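Local atomic coordinates of Rab5 protein, putative (Plasmodium falciparum, PDB entry 3CLV), a protein that probably belongs to the Rab branch of the Ras-like small G proteins and is seen with guanosine-5'-diphosphate bound. Residues Phe44-Val49 and Asn92-Ile97. Sequence-based numbering, arbitrary orientation. Where two conformers were deposited one is given.
Sequences FCTYVV and NIKFDI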
loop_
_atom_site.group_PDB
_atom_site.type_symbol
_atom_site.label_atom_id
_atom_site.label_comp_id
_atom_site.label_asym_id
_atom_site.label_seq_id
_atom_site.Cartn_x
_atom_site.Cartn_y
_atom_site.Cartn_z
ATOM N N PHE A 44 10.029 2.234 5.244
ATOM C CA PHE A 44 8.906 1.858 6.107
ATOM C C PHE A 44 9.339 1.672 7.552
ATOM O O PHE A 44 10.496 1.299 7.822
ATOM C CB PHE A 44 8.291 0.514 5.693
ATOM C CG PHE A 44 8.062 0.351 4.218
ATOM C CD1 PHE A 44 7.054 1.065 3.568
ATOM C CD2 PHE A 44 8.821 -0.573 3.488
ATOM C CE1 PHE A 44 6.822 0.884 2.188
ATOM C CE2 PHE A 44 8.589 -0.774 2.117
ATOM C CZ PHE A 44 7.586 -0.047 1.470
ATOM N N CYS A 45 8.391 1.895 8.460
ATOM C CA CYS A 45 8.584 1.587 9.878
ATOM C C CYS A 45 7.230 1.432 10.554
ATOM O O CYS A 45 6.207 1.854 10.031
ATOM C CB CYS A 45 9.421 2.662 10.590
ATOM S SG CYS A 45 8.523 4.136 11.095
ATOM N N THR A 46 7.225 0.782 11.713
ATOM C CA THR A 46 5.986 0.641 12.485
ATOM C C THR A 46 6.113 1.308 13.860
ATOM O O THR A 46 7.217 1.561 14.344
ATOM C CB THR A 46 5.505 -0.825 12.589
ATOM O OG1 THR A 46 6.462 -1.603 13.324
ATOM C CG2 THR A 46 5.349 -1.435 11.207
ATOM N N TYR A 47 4.977 1.628 14.464
ATOM C CA TYR A 47 4.968 2.245 15.769
ATOM C C TYR A 47 3.630 1.972 16.412
ATOM O O TYR A 47 2.583 2.044 15.752
ATOM C CB TYR A 47 5.226 3.751 15.669
ATOM C CG TYR A 47 5.330 4.417 17.017
ATOM C CD1 TYR A 47 6.452 4.201 17.831
ATOM C CD2 TYR A 47 4.307 5.239 17.493
ATOM C CE1 TYR A 47 6.562 4.797 19.064
ATOM C CE2 TYR A 47 4.407 5.850 18.739
ATOM C CZ TYR A 47 5.543 5.617 19.518
ATOM O OH TYR A 47 5.681 6.185 20.760
ATOM N N VAL A 48 3.665 1.643 17.700
ATOM C CA VAL A 48 2.448 1.307 18.417
ATOM C C VAL A 48 2.174 2.355 19.485
ATOM O O VAL A 48 3.060 2.722 20.251
ATOM C CB VAL A 48 2.549 -0.087 19.064
ATOM C CG1 VAL A 48 1.265 -0.416 19.821
ATOM C CG2 VAL A 48 2.845 -1.145 18.010
ATOM N N VAL A 49 0.947 2.848 19.518
ATOM C CA VAL A 49 0.482 3.682 20.613
ATOM C C VAL A 49 -0.551 2.850 21.356
ATOM O O VAL A 49 -1.506 2.354 20.756
ATOM C CB VAL A 49 -0.208 4.993 20.127
ATOM C CG1 VAL A 49 -0.801 5.763 21.314
ATOM C CG2 VAL A 49 0.756 5.888 19.350
ATOM N N ASN A 92 -5.174 -0.313 21.273
ATOM C CA ASN A 92 -3.791 -0.588 20.936
ATOM C C ASN A 92 -3.629 -0.333 19.442
ATOM O O ASN A 92 -4.013 -1.162 18.612
ATOM C CB ASN A 92 -3.421 -2.021 21.297
ATOM C CG ASN A 92 -1.924 -2.259 21.267
ATOM O OD1 ASN A 92 -1.183 -1.778 22.136
ATOM N ND2 ASN A 92 -1.470 -3.021 20.276
ATOM N N ILE A 93 -3.081 0.830 19.110
ATOM C CA ILE A 93 -3.066 1.296 17.725
ATOM C C ILE A 93 -1.677 1.241 17.102
ATOM O O ILE A 93 -0.746 1.923 17.548
ATOM C CB ILE A 93 -3.707 2.698 17.610
ATOM C CG1 ILE A 93 -5.197 2.581 17.953
ATOM C CG2 ILE A 93 -3.500 3.296 16.203
ATOM C CD1 ILE A 93 -5.737 3.758 18.697
ATOM N N LYS A 94 -1.556 0.400 16.077
ATOM C CA LYS A 94 -0.291 0.181 15.388
ATOM C C LYS A 94 -0.254 0.933 14.058
ATOM O O LYS A 94 -1.135 0.769 13.214
ATOM C CB LYS A 94 -0.079 -1.308 15.171
ATOM C CG LYS A 94 1.163 -1.659 14.380
ATOM C CD LYS A 94 1.337 -3.161 14.407
ATOM C CE LYS A 94 2.377 -3.616 13.419
ATOM N NZ LYS A 94 2.662 -5.069 13.648
ATOM N N PHE A 95 0.759 1.784 13.901
ATOM C CA PHE A 95 0.950 2.566 12.684
ATOM C C PHE A 95 1.933 1.873 11.758
ATOM O O PHE A 95 2.978 1.423 12.219
ATOM C CB PHE A 95 1.471 3.972 13.032
ATOM C CG PHE A 95 0.482 4.799 13.802
ATOM C CD1 PHE A 95 -0.477 5.564 13.132
ATOM C CD2 PHE A 95 0.495 4.803 15.199
ATOM C CE1 PHE A 95 -1.410 6.332 13.837
ATOM C CE2 PHE A 95 -0.435 5.562 15.924
ATOM C CZ PHE A 95 -1.394 6.339 15.238
ATOM N N ASP A 96 1.581 1.762 10.473
ATOM C CA ASP A 96 2.512 1.310 9.454
ATOM C C ASP A 96 2.903 2.552 8.648
ATOM O O ASP A 96 2.147 2.989 7.781
ATOM C CB ASP A 96 1.850 0.225 8.586
ATOM C CG ASP A 96 2.652 -0.122 7.329
ATOM O OD1 ASP A 96 3.873 0.152 7.257
ATOM O OD2 ASP A 96 2.043 -0.686 6.397
ATOM N N ILE A 97 4.068 3.119 8.957
ATOM C CA ILE A 97 4.485 4.410 8.396
ATOM C C ILE A 97 5.299 4.263 7.128
ATOM O O ILE A 97 6.353 3.623 7.127
ATOM C CB ILE A 97 5.285 5.223 9.429
ATOM C CG1 ILE A 97 4.483 5.304 10.738
ATOM C CG2 ILE A 97 5.563 6.631 8.907
ATOM C CD1 ILE A 97 5.359 5.472 11.993
#
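Cys45, Tyr47 and Val49 each exchange two backbone hydrogen bonds with Ile97, Phe95 and Ile93, respectively. The six bonds form an unbroken antiparallel ladder. The straightest runs from Phe95 N to Tyr47 O, 2.6 Å long with an angle of 175° at the hydrogen. Two non-hydrogen-bonded pairs, Thr46 with Asp96 and Val48 with Lys94, lie between these rungs. Three of their CA-H groups, those of Thr46, Val48 and Lys94, point at carbonyl oxygens, as in Thr46 CA to Phe95 O at 3.1 Å.

The face with Cys45, Tyr47, Val49, Ile93, Phe95 and Ile97 is largely apolar. Ile97 CD1 touches Tyr47 CB at 4.1 Å and, in the conformer given for Cys45, its SG at 3.5 Å. Val49 CG2 meets Phe95 CE2 at the ring edge, 3.6 Å apart. Phe95 CD2 lies near the edge of the Tyr47 ring, 4.5 Å from Tyr47 CD2, a loose contact. Helices 20-29 and 191-206 pack on this face, with Leu27 against Tyr47 and Ile97, and Phe195 edge-to-face with Phe95.

Thr46, Val48, Lys94 and Asp96 line the more polar face. Val48 CG2 lies 4.0 Å from Lys94 CG, part of an extended lysine chain. The amide of Asn92 reaches across to Val48 CG1, which lies 3.6 Å from Asn92 OD1; this oxygen is hydrogen-bonded to Asn50. In the conformer given, Asp96 OD2 is hydrogen-bonded to Trp98 NE1 and OD1 makes a salt bridge to Arg115 of the second subunit.

On its other side, strand 92-99 bonds to strand 8-13. This places the antiparallel pair at one margin of the mixed sheet, the strand 2-strand 3 pairing characteristic of the Ras-like P-loop fold.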